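Local coordinates for protein Non-ribosomal peptide synthetase (Streptomyces halstedii, PDB 3WV4) that belongs to the non-ribosomal peptide synthetases and carries a domain of the AMP-binding enzyme family, in the ANL clan, at residues V92-R97 with A187-P192; L134-A139 with A206-V211; A139-R144 with L198-G203; T152-L157 with L163-I168. One frame throughout, in Å; residues are numbered along the deposited sequence.

Contact 1 (V92-R97 with A187-P192); sequences VARGER and AVEVSP
Arg94 reaches across to Glu189 and Ser191 with a nearly straight side chain. Its CG lies anti to the backbone N (chi1 -170°), and the chain stays extended as far as NE, which carries the guanidinium out to the 187-192 loop, where contact begins at CD. CD comes within 3.6 Å of Glu189 O, and this carbonyl, together with Val190 CA, lies over one face of the guanidinium. Ser191 CB sits instead at its edge, near the plane, 3.6 Å from NH2. Arg94 is presented by a type II beta turn from Ala93 to Glu96, closed by the Glu96 N to Ala93 O bond; Gly95 takes the positive phi that this turn favours at its third position. Glu96 folds back so that OE1 accepts from Ala93 N at 2.9 Å, a second tie across the turn. Glu189 bends at chi2 and touches Arg94 NH1 through CG at 3.6 Å, while its carboxylate stands almost perpendicular to the guanidinium and OE2 remains 4.7 Å from NH1, too far for a salt bridge. The charge of Arg94 is met by Asp194, whose OD2 pairs with NE and also accepts from Ser191 N.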
loop_
_atom_site.group_PDB
_atom_site.type_symbol
_atom_site.label_atom_id
_atom_site.label_comp_id
_atom_site.label_asym_id
_atom_site.label_seq_id
_atom_site.Cartn_x
_atom_site.Cartn_y
_atom_site.Cartn_z
ATOM N N VAL A 92 7.871 9.177 21.688
ATOM C CA VAL A 92 7.138 9.547 20.482
ATOM C C VAL A 92 5.720 9.201 20.805
ATOM O O VAL A 92 5.449 8.107 21.158
ATOM C CB VAL A 92 7.605 8.770 19.229
ATOM C CG1 VAL A 92 6.734 9.119 18.058
ATOM C CG2 VAL A 92 9.038 9.084 18.895
ATOM N N ALA A 93 4.823 10.150 20.667
ATOM C CA ALA A 93 3.506 10.002 21.238
ATOM C C ALA A 93 2.444 9.926 20.156
ATOM O O ALA A 93 2.690 10.226 18.973
ATOM C CB ALA A 93 3.224 11.159 22.205
ATOM N N ARG A 94 1.253 9.544 20.594
ATOM C CA ARG A 94 0.103 9.441 19.727
ATOM C C ARG A 94 -0.027 10.653 18.853
ATOM O O ARG A 94 0.045 11.766 19.329
ATOM C CB ARG A 94 -1.147 9.305 20.578
ATOM C CG ARG A 94 -2.397 8.959 19.795
ATOM C CD ARG A 94 -3.536 8.776 20.759
ATOM N NE ARG A 94 -4.802 8.716 20.040
ATOM C CZ ARG A 94 -5.999 8.881 20.587
ATOM N NH1 ARG A 94 -6.116 9.136 21.878
ATOM N NH2 ARG A 94 -7.093 8.811 19.835
ATOM N N GLY A 95 -0.185 10.443 17.559
ATOM C CA GLY A 95 -0.453 11.554 16.640
ATOM C C GLY A 95 0.785 12.142 16.014
ATOM O O GLY A 95 0.702 12.842 15.018
ATOM N N GLU A 96 1.947 11.839 16.584
ATOM C CA GLU A 96 3.210 12.399 16.084
ATOM C C GLU A 96 3.673 11.556 14.923
ATOM O O GLU A 96 3.310 10.373 14.830
ATOM C CB GLU A 96 4.261 12.461 17.200
ATOM C CG GLU A 96 3.827 13.376 18.361
ATOM C CD GLU A 96 4.962 13.712 19.327
ATOM O OE1 GLU A 96 5.644 12.775 19.822
ATOM O OE2 GLU A 96 5.178 14.923 19.576
ATOM N N ARG A 97 4.472 12.159 14.042
ATOM C CA ARG A 97 4.932 11.497 12.844
ATOM C C ARG A 97 6.350 10.963 13.004
ATOM O O ARG A 97 7.173 11.543 13.737
ATOM C CB ARG A 97 4.910 12.438 11.621
ATOM C CG ARG A 97 3.554 12.736 10.972
ATOM C CD ARG A 97 2.659 13.606 11.831
ATOM N NE ARG A 97 3.313 14.878 12.177
ATOM C CZ ARG A 97 3.017 15.611 13.237
ATOM N NH1 ARG A 97 2.055 15.236 14.044
ATOM N NH2 ARG A 97 3.670 16.749 13.467
ATOM N N ALA A 187 -1.198 -2.652 24.972
ATOM C CA ALA A 187 -1.968 -1.818 24.045
ATOM C C ALA A 187 -1.998 -0.414 24.581
ATOM O O ALA A 187 -1.613 -0.163 25.705
ATOM C CB ALA A 187 -3.378 -2.336 23.893
ATOM N N VAL A 188 -2.454 0.509 23.752
ATOM C CA VAL A 188 -2.577 1.887 24.121
ATOM C C VAL A 188 -3.779 2.340 23.338
ATOM O O VAL A 188 -4.107 1.710 22.347
ATOM C CB VAL A 188 -1.303 2.629 23.685
ATOM C CG1 VAL A 188 -1.580 3.755 22.698
ATOM C CG2 VAL A 188 -0.469 3.054 24.865
ATOM N N GLU A 189 -4.415 3.428 23.767
ATOM C CA GLU A 189 -5.563 4.005 23.096
ATOM C C GLU A 189 -5.204 4.517 21.703
ATOM O O GLU A 189 -4.381 5.394 21.568
ATOM C CB GLU A 189 -6.121 5.160 23.962
ATOM C CG GLU A 189 -7.222 6.046 23.329
ATOM C CD GLU A 189 -8.646 5.557 23.577
ATOM O OE1 GLU A 189 -8.848 4.350 23.835
ATOM O OE2 GLU A 189 -9.569 6.393 23.490
ATOM N N VAL A 190 -5.828 3.941 20.680
ATOM C CA VAL A 190 -5.742 4.473 19.313
ATOM C C VAL A 190 -7.134 4.476 18.725
ATOM O O VAL A 190 -7.845 3.475 18.819
ATOM C CB VAL A 190 -4.855 3.586 18.440
ATOM C CG1 VAL A 190 -4.808 4.114 17.000
ATOM C CG2 VAL A 190 -3.470 3.480 19.055
ATOM N N SER A 191 -7.538 5.588 18.142
ATOM C CA SER A 191 -8.900 5.683 17.590
ATOM C C SER A 191 -8.867 5.254 16.145
ATOM O O SER A 191 -7.878 5.500 15.462
ATOM C CB SER A 191 -9.424 7.117 17.676
ATOM O OG SER A 191 -10.573 7.255 16.871
ATOM N N PRO A 192 -9.948 4.621 15.661
ATOM C CA PRO A 192 -10.048 4.323 14.241
ATOM C C PRO A 192 -9.919 5.551 13.368
ATOM O O PRO A 192 -9.598 5.418 12.172
ATOM C CB PRO A 192 -11.441 3.754 14.118
ATOM C CG PRO A 192 -11.600 3.009 15.424
ATOM C CD PRO A 192 -10.972 3.902 16.441
#

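Contact 2 (L134-A139 with A206-V211); sequences LRSVIA and AAPKAV
Ser136 turns its hydroxyl straight at the ring of Pro208. OG lies anti to the backbone N (chi1 171°), which carries it off the helix surface toward the ring carbons: CG of Pro208 is 3.2 Å from Ser136 OG, and CD follows at 3.4 Å. On the CB side of the ring the approach is looser, with Pro208 CB 3.7 Å from the same oxygen. The backbone joins in, since Ser136 O lies 4.0 Å from Pro208 CG. Val137, the next residue on helix 131-141, offers its CA rather than its branches, 4.5 Å from Pro208 CB; its side chain leans instead on Tyr200. Pro208 belongs to the end of the Thr/Ser/Gly-rich signature loop of ANL enzymes, which joins strands 195-200 and 210-214, so its ring fits the loop exit against one side of the helix. A further neighbour of the ring is Asp140, one turn on from Ser136. No hydrogen bond links the two segments; Ser136 OG meets ring carbons of Pro208, which offer it no acceptor. What remains is van der Waals contact of ring C-H groups with oxygen, probably with a weak electrostatic part, and it should hold the ring less strictly in direction than a hydrogen bond would.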
loop_
_atom_site.group_PDB
_atom_site.type_symbol
_atom_site.label_atom_id
_atom_site.label_comp_id
_atom_site.label_asym_id
_atom_site.label_seq_id
_atom_site.Cartn_x
_atom_site.Cartn_y
_atom_site.Cartn_z
ATOM N N LEU A 134 13.889 16.084 0.021
ATOM C CA LEU A 134 13.850 15.582 1.406
ATOM C C LEU A 134 13.554 16.674 2.411
ATOM O O LEU A 134 12.634 16.543 3.209
ATOM C CB LEU A 134 15.164 14.884 1.755
ATOM C CG LEU A 134 15.180 13.507 1.080
ATOM C CD1 LEU A 134 16.592 12.950 0.946
ATOM C CD2 LEU A 134 14.305 12.538 1.865
ATOM N N ARG A 135 14.283 17.788 2.342
ATOM C CA ARG A 135 14.046 18.852 3.311
ATOM C C ARG A 135 12.605 19.330 3.287
ATOM O O ARG A 135 12.038 19.577 4.337
ATOM C CB ARG A 135 15.026 20.060 3.187
ATOM C CG ARG A 135 14.878 20.941 1.976
ATOM C CD ARG A 135 15.662 22.258 2.167
ATOM N NE ARG A 135 16.787 22.074 3.092
ATOM C CZ ARG A 135 18.033 21.768 2.731
ATOM N NH1 ARG A 135 18.368 21.617 1.447
ATOM N NH2 ARG A 135 18.959 21.651 3.673
ATOM N N SER A 136 12.041 19.527 2.097
ATOM C CA SER A 136 10.666 20.034 1.940
ATOM C C SER A 136 9.638 19.046 2.519
ATOM O O SER A 136 8.751 19.418 3.280
ATOM C CB SER A 136 10.380 20.271 0.445
ATOM O OG SER A 136 9.015 20.550 0.227
ATOM N N VAL A 137 9.792 17.782 2.153
ATOM C CA VAL A 137 8.832 16.737 2.534
ATOM C C VAL A 137 8.924 16.501 4.047
ATOM O O VAL A 137 7.905 16.509 4.751
ATOM C CB VAL A 137 9.078 15.448 1.716
ATOM C CG1 VAL A 137 8.279 14.272 2.262
ATOM C CG2 VAL A 137 8.686 15.682 0.264
ATOM N N ILE A 138 10.146 16.401 4.559
ATOM C CA ILE A 138 10.344 16.179 5.978
ATOM C C ILE A 138 9.771 17.302 6.811
ATOM O O ILE A 138 9.044 17.050 7.768
ATOM C CB ILE A 138 11.827 15.953 6.298
ATOM C CG1 ILE A 138 12.236 14.629 5.658
ATOM C CG2 ILE A 138 12.088 15.982 7.805
ATOM C CD1 ILE A 138 13.647 14.196 5.935
ATOM N N ALA A 139 10.056 18.551 6.427
ATOM C CA ALA A 139 9.465 19.712 7.103
ATOM C C ALA A 139 7.949 19.731 6.928
ATOM O O ALA A 139 7.229 20.087 7.846
ATOM C CB ALA A 139 10.061 21.037 6.575
ATOM N N ALA A 206 7.146 19.948 -7.171
ATOM C CA ALA A 206 5.842 20.318 -6.656
ATOM C C ALA A 206 5.955 20.701 -5.184
ATOM O O ALA A 206 6.875 20.252 -4.482
ATOM C CB ALA A 206 4.891 19.135 -6.806
ATOM N N ALA A 207 5.014 21.529 -4.722
ATOM C CA ALA A 207 4.840 21.772 -3.327
ATOM C C ALA A 207 4.523 20.412 -2.634
ATOM O O ALA A 207 3.821 19.584 -3.227
ATOM C CB ALA A 207 3.709 22.750 -3.104
ATOM N N PRO A 208 5.030 20.208 -1.405
ATOM C CA PRO A 208 4.815 18.956 -0.728
ATOM C C PRO A 208 3.319 18.703 -0.453
ATOM O O PRO A 208 2.569 19.616 -0.121
ATOM C CB PRO A 208 5.591 19.099 0.561
ATOM C CG PRO A 208 5.815 20.566 0.770
ATOM C CD PRO A 208 5.729 21.209 -0.569
ATOM N N LYS A 209 2.894 17.459 -0.610
ATOM C CA LYS A 209 1.469 17.126 -0.593
ATOM C C LYS A 209 1.316 15.652 -0.300
ATOM O O LYS A 209 1.764 14.844 -1.066
ATOM C CB LYS A 209 0.858 17.463 -1.948
ATOM C CG LYS A 209 -0.647 17.363 -1.916
ATOM C CD LYS A 209 -1.345 17.802 -3.205
ATOM C CE LYS A 209 -1.277 16.735 -4.271
ATOM N NZ LYS A 209 -2.125 17.147 -5.433
ATOM N N ALA A 210 0.712 15.332 0.836
ATOM C CA ALA A 210 0.538 13.991 1.278
ATOM C C ALA A 210 -0.922 13.740 1.533
ATOM O O ALA A 210 -1.610 14.589 2.106
ATOM C CB ALA A 210 1.310 13.757 2.566
ATOM N N VAL A 211 -1.391 12.570 1.146
ATOM C CA VAL A 211 -2.705 12.132 1.596
ATOM C C VAL A 211 -2.635 11.611 3.029
ATOM O O VAL A 211 -1.753 10.845 3.359
ATOM C CB VAL A 211 -3.235 11.051 0.678
ATOM C CG1 VAL A 211 -4.635 10.612 1.105
ATOM C CG2 VAL A 211 -3.231 11.580 -0.756
#

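Contact 3 (A139-R144 with L198-G203); sequences ADADPR and LIYTSG
Asp140 accepts a hydrogen bond from the phenol of Tyr200, with OD2 and OH 2.6 Å apart. The carboxylate is swung toward the strand with CG anti to the backbone N (chi1 -172°), and OD2 accepts on its anti lone pair, the one turned away from the other oxygen, so the phenol meets a single oxygen. OD2 lies at the edge of the tyrosine ring, near its plane, yet the carboxylate itself stands 82° from that plane. CE1 of Tyr200 also comes within 3.4 Å of Asp140 OD2. At Ala141 the backbone N is 3.0 Å from Tyr200 OH, but the angle is too poor for a hydrogen bond. The methyl group of Ala141 rests against the other side of the phenol, with CB 3.6 Å from OH and 4.2 Å from CE2. The hydroxyl is thus held close to the last turn of the helix. Asp142 then leaves the helix with a positive phi of 56° and directs its carboxylate away from the strand, to a salt bridge with Arg403. Further along, Arg144 pairs with Glu96. The C-terminal turn of helix 131-141 packs against Tyr200, the last residue of strand 195-200, which forms an antiparallel pair with strand 210-214; Ala141 also packs on Val99 and Val123, from strands 97-101 and 121-124, and Tyr200 packs on Val123 as well.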
loop_
_atom_site.group_PDB
_atom_site.type_symbol
_atom_site.label_atom_id
_atom_site.label_comp_id
_atom_site.label_asym_id
_atom_site.label_seq_id
_atom_site.Cartn_x
_atom_site.Cartn_y
_atom_site.Cartn_z
ATOM N N ALA A 139 10.056 18.551 6.427
ATOM C CA ALA A 139 9.465 19.712 7.103
ATOM C C ALA A 139 7.949 19.731 6.928
ATOM O O ALA A 139 7.229 20.087 7.846
ATOM C CB ALA A 139 10.061 21.037 6.575
ATOM N N ASP A 140 7.434 19.382 5.770
ATOM C CA ASP A 140 5.959 19.329 5.671
ATOM C C ASP A 140 5.394 18.250 6.653
ATOM O O ASP A 140 4.409 18.491 7.351
ATOM C CB ASP A 140 5.508 19.037 4.259
ATOM C CG ASP A 140 3.992 19.162 4.103
ATOM O OD1 ASP A 140 3.551 20.311 4.108
ATOM O OD2 ASP A 140 3.266 18.120 3.999
ATOM N N ALA A 141 6.079 17.104 6.768
ATOM C CA ALA A 141 5.619 16.011 7.654
ATOM C C ALA A 141 5.767 16.378 9.079
ATOM O O ALA A 141 5.007 15.893 9.968
ATOM C CB ALA A 141 6.413 14.754 7.390
ATOM N N ASP A 142 6.789 17.184 9.353
ATOM C CA ASP A 142 6.998 17.689 10.705
ATOM C C ASP A 142 7.097 16.542 11.731
ATOM O O ASP A 142 6.368 16.528 12.737
ATOM C CB ASP A 142 5.884 18.715 11.050
ATOM C CG ASP A 142 6.054 19.391 12.423
ATOM O OD1 ASP A 142 7.194 19.489 12.940
ATOM O OD2 ASP A 142 5.004 19.788 12.985
ATOM N N PRO A 143 8.038 15.608 11.531
ATOM C CA PRO A 143 8.086 14.433 12.423
ATOM C C PRO A 143 8.900 14.654 13.695
ATOM O O PRO A 143 9.480 15.683 13.884
ATOM C CB PRO A 143 8.792 13.398 11.576
ATOM C CG PRO A 143 9.790 14.226 10.834
ATOM C CD PRO A 143 9.111 15.548 10.538
ATOM N N ARG A 144 8.932 13.634 14.526
ATOM C CA ARG A 144 9.633 13.631 15.773
ATOM C C ARG A 144 11.046 13.121 15.489
ATOM O O ARG A 144 12.009 13.556 16.100
ATOM C CB ARG A 144 8.850 12.677 16.654
ATOM C CG ARG A 144 9.136 12.701 18.096
ATOM C CD ARG A 144 8.504 13.860 18.837
ATOM N NE ARG A 144 8.668 13.558 20.264
ATOM C CZ ARG A 144 8.976 14.454 21.184
ATOM N NH1 ARG A 144 9.132 15.733 20.852
ATOM N NH2 ARG A 144 9.137 14.070 22.445
ATOM N N LEU A 198 0.927 8.892 6.233
ATOM C CA LEU A 198 0.949 9.992 5.271
ATOM C C LEU A 198 1.613 9.511 4.035
ATOM O O LEU A 198 2.743 9.028 4.073
ATOM C CB LEU A 198 1.747 11.230 5.759
ATOM C CG LEU A 198 1.316 11.926 7.056
ATOM C CD1 LEU A 198 2.061 13.247 7.207
ATOM C CD2 LEU A 198 -0.201 12.170 7.120
ATOM N N ILE A 199 0.931 9.638 2.926
ATOM C CA ILE A 199 1.507 9.185 1.673
ATOM C C ILE A 199 1.796 10.382 0.824
ATOM O O ILE A 199 0.856 11.009 0.317
ATOM C CB ILE A 199 0.540 8.320 0.891
ATOM C CG1 ILE A 199 0.209 7.034 1.632
ATOM C CG2 ILE A 199 1.112 8.001 -0.487
ATOM C CD1 ILE A 199 1.373 6.048 1.659
ATOM N N TYR A 200 3.077 10.695 0.623
ATOM C CA TYR A 200 3.429 11.858 -0.184
ATOM C C TYR A 200 3.254 11.522 -1.645
ATOM O O TYR A 200 3.874 10.607 -2.127
ATOM C CB TYR A 200 4.848 12.350 0.177
ATOM C CG TYR A 200 4.774 13.279 1.349
ATOM C CD1 TYR A 200 4.521 14.628 1.165
ATOM C CD2 TYR A 200 4.871 12.814 2.661
ATOM C CE1 TYR A 200 4.420 15.494 2.255
ATOM C CE2 TYR A 200 4.755 13.665 3.738
ATOM C CZ TYR A 200 4.549 15.017 3.530
ATOM O OH TYR A 200 4.399 15.877 4.586
ATOM N N THR A 201 2.389 12.244 -2.341
ATOM C CA THR A 201 2.188 12.082 -3.813
ATOM C C THR A 201 2.933 13.151 -4.689
ATOM O O THR A 201 3.123 12.987 -5.885
ATOM C CB THR A 201 0.691 12.222 -4.138
ATOM O OG1 THR A 201 0.226 13.489 -3.642
ATOM C CG2 THR A 201 -0.084 11.112 -3.447
ATOM N N SER A 202 3.406 14.217 -4.076
ATOM C CA SER A 202 4.087 15.284 -4.838
ATOM C C SER A 202 5.515 14.932 -5.294
ATOM O O SER A 202 6.319 14.398 -4.568
ATOM C CB SER A 202 4.140 16.503 -3.977
ATOM O OG SER A 202 4.572 16.177 -2.688
ATOM N N GLY A 203 5.819 15.268 -6.532
ATOM C CA GLY A 203 7.157 15.076 -7.074
ATOM C C GLY A 203 8.101 16.217 -6.675
ATOM O O GLY A 203 7.727 17.190 -5.973
#

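Contact 4 (T152-L157 with L163-I168); sequences TAADRL and LPVYSI
Val165 fits one methyl group between Ala154 and Leu157 on the helix that precedes it. From CA the side chain heads for the helix; CB only carries the two branches. CG1, anti to the backbone N (chi1 -177°), makes the close contacts, whereas CG2, beside the backbone N, makes none of them. Val165 CG1 meets Ala154 CB at 3.6 Å, with Ala154 CA almost as near at 3.7 Å, so the methyl comes down close to the helix backbone itself, where the small alanine lets it approach. The same CG1 atom has Leu157 CB at 4.0 Å and Leu157 CD2 at 4.1 Å, one turn further along. Leu157 crosses the valine at about a right angle, and its side chain also packs on Val146 and Ala148 of the adjacent strand. All three side chains are buried, and the contact is purely apolar. Just beyond the segment, Arg158 adds a polar tie, giving a hydrogen bond from NH2 to Val165 O. Helix 151-160 lies here in the beta-alpha-beta crossover that joins strand 145-148 to strand 165-167. The latter is an outermost strand of a four-stranded parallel sheet and pairs with strand 145-148; Ser167, at the N-cap position, leads from it into helix 168-180, while Tyr166 turns away from helix 151-160 to an edge-to-face stack with Trp86.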
loop_
_atom_site.group_PDB
_atom_site.type_symbol
_atom_site.label_atom_id
_atom_site.label_comp_id
_atom_site.label_asym_id
_atom_site.label_seq_id
_atom_site.Cartn_x
_atom_site.Cartn_y
_atom_site.Cartn_z
ATOM N N THR A 152 25.463 6.052 5.972
ATOM C CA THR A 152 25.695 6.994 4.880
ATOM C C THR A 152 24.374 7.740 4.622
ATOM O O THR A 152 24.337 8.968 4.584
ATOM C CB THR A 152 26.314 6.330 3.615
ATOM O OG1 THR A 152 25.858 4.982 3.482
ATOM C CG2 THR A 152 27.837 6.304 3.716
ATOM N N ALA A 153 23.286 6.983 4.488
ATOM C CA ALA A 153 21.957 7.576 4.253
ATOM C C ALA A 153 21.530 8.462 5.400
ATOM O O ALA A 153 20.899 9.476 5.190
ATOM C CB ALA A 153 20.911 6.492 3.977
ATOM N N ALA A 154 21.870 8.072 6.623
ATOM C CA ALA A 154 21.518 8.885 7.771
ATOM C C ALA A 154 22.335 10.172 7.760
ATOM O O ALA A 154 21.850 11.196 8.227
ATOM C CB ALA A 154 21.715 8.127 9.084
ATOM N N ASP A 155 23.575 10.128 7.289
ATOM C CA ASP A 155 24.365 11.388 7.176
ATOM C C ASP A 155 23.755 12.311 6.126
ATOM O O ASP A 155 23.611 13.505 6.368
ATOM C CB ASP A 155 25.839 11.139 6.872
ATOM C CG ASP A 155 26.575 10.540 8.068
ATOM O OD1 ASP A 155 26.291 10.948 9.230
ATOM O OD2 ASP A 155 27.420 9.652 7.846
ATOM N N ARG A 156 23.366 11.766 4.982
ATOM C CA ARG A 156 22.669 12.589 4.001
ATOM C C ARG A 156 21.417 13.243 4.613
ATOM O O ARG A 156 21.175 14.440 4.416
ATOM C CB ARG A 156 22.365 11.799 2.738
ATOM C CG ARG A 156 23.623 11.469 1.927
ATOM C CD ARG A 156 23.298 11.019 0.498
ATOM N NE ARG A 156 22.152 10.088 0.421
ATOM C CZ ARG A 156 22.209 8.754 0.554
ATOM N NH1 ARG A 156 23.369 8.127 0.762
ATOM N NH2 ARG A 156 21.087 8.034 0.483
ATOM N N LEU A 157 20.658 12.494 5.412
ATOM C CA LEU A 157 19.457 13.065 6.024
ATOM C C LEU A 157 19.739 14.133 7.043
ATOM O O LEU A 157 18.934 15.049 7.181
ATOM C CB LEU A 157 18.553 11.985 6.650
ATOM C CG LEU A 157 17.609 11.240 5.703
ATOM C CD1 LEU A 157 18.189 11.007 4.320
ATOM C CD2 LEU A 157 17.178 9.923 6.331
ATOM N N LEU A 163 16.321 17.254 13.082
ATOM C CA LEU A 163 15.718 16.218 13.922
ATOM C C LEU A 163 16.680 15.047 14.018
ATOM O O LEU A 163 17.511 14.841 13.123
ATOM C CB LEU A 163 14.377 15.752 13.358
ATOM C CG LEU A 163 13.348 16.903 13.249
ATOM C CD1 LEU A 163 12.297 16.575 12.182
ATOM C CD2 LEU A 163 12.708 17.310 14.574
ATOM N N PRO A 164 16.559 14.268 15.095
ATOM C CA PRO A 164 17.286 13.001 15.229
ATOM C C PRO A 164 17.023 12.013 14.103
ATOM O O PRO A 164 15.889 11.749 13.769
ATOM C CB PRO A 164 16.778 12.430 16.560
ATOM C CG PRO A 164 16.152 13.560 17.255
ATOM C CD PRO A 164 15.623 14.473 16.200
ATOM N N VAL A 165 18.095 11.511 13.508
ATOM C CA VAL A 165 18.049 10.542 12.432
ATOM C C VAL A 165 18.673 9.263 12.979
ATOM O O VAL A 165 19.776 9.330 13.528
ATOM C CB VAL A 165 18.942 11.005 11.257
ATOM C CG1 VAL A 165 18.843 10.038 10.075
ATOM C CG2 VAL A 165 18.584 12.422 10.868
ATOM N N TYR A 166 18.043 8.108 12.764
ATOM C CA TYR A 166 18.559 6.848 13.302
ATOM C C TYR A 166 18.770 5.857 12.205
ATOM O O TYR A 166 17.894 5.674 11.393
ATOM C CB TYR A 166 17.573 6.270 14.258
ATOM C CG TYR A 166 17.393 7.085 15.494
ATOM C CD1 TYR A 166 18.222 6.902 16.608
ATOM C CD2 TYR A 166 16.402 8.032 15.556
ATOM C CE1 TYR A 166 18.075 7.673 17.748
ATOM C CE2 TYR A 166 16.207 8.816 16.695
ATOM C CZ TYR A 166 17.055 8.631 17.813
ATOM O OH TYR A 166 16.938 9.383 18.996
ATOM N N SER A 167 19.931 5.223 12.176
ATOM C CA SER A 167 20.194 4.098 11.282
ATOM C C SER A 167 19.348 2.888 11.671
ATOM O O SER A 167 19.262 2.570 12.842
ATOM C CB SER A 167 21.659 3.701 11.423
ATOM O OG SER A 167 22.043 2.765 10.430
ATOM N N ILE A 168 18.773 2.174 10.707
ATOM C CA ILE A 168 17.960 1.017 11.075
ATOM C C ILE A 168 18.788 -0.088 11.794
ATOM O O ILE A 168 18.303 -0.740 12.671
ATOM C CB ILE A 168 17.188 0.430 9.876
ATOM C CG1 ILE A 168 16.209 -0.636 10.348
ATOM C CG2 ILE A 168 18.120 -0.226 8.860
ATOM C CD1 ILE A 168 15.130 -0.111 11.258
#

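In the fold
Contacts 2 and 3 are close companions, their centres about 5 Å apart: both use helix 131-141, share Ala139, and reach the paired strands 195-200 and 210-214. Contact 1 lies about 18 Å from contact 3, centre to centre, yet joins it directly, since Arg97 hydrogen-bonds through its backbone to Arg144 and through NE to Ala141 O. The centre of contact 4 sits about 17 Å from that of contact 3, and Leu163 and Pro164 pack on Pro143 and Arg144. Along the chain, 92-97 comes first, then 134-144 and the whole of contact 4, followed by 187-192, 198-203 and 206-211. Chain after residue 187 thus packs back on the region of the parallel sheet, at the loop before 97-101 and at helix 131-141.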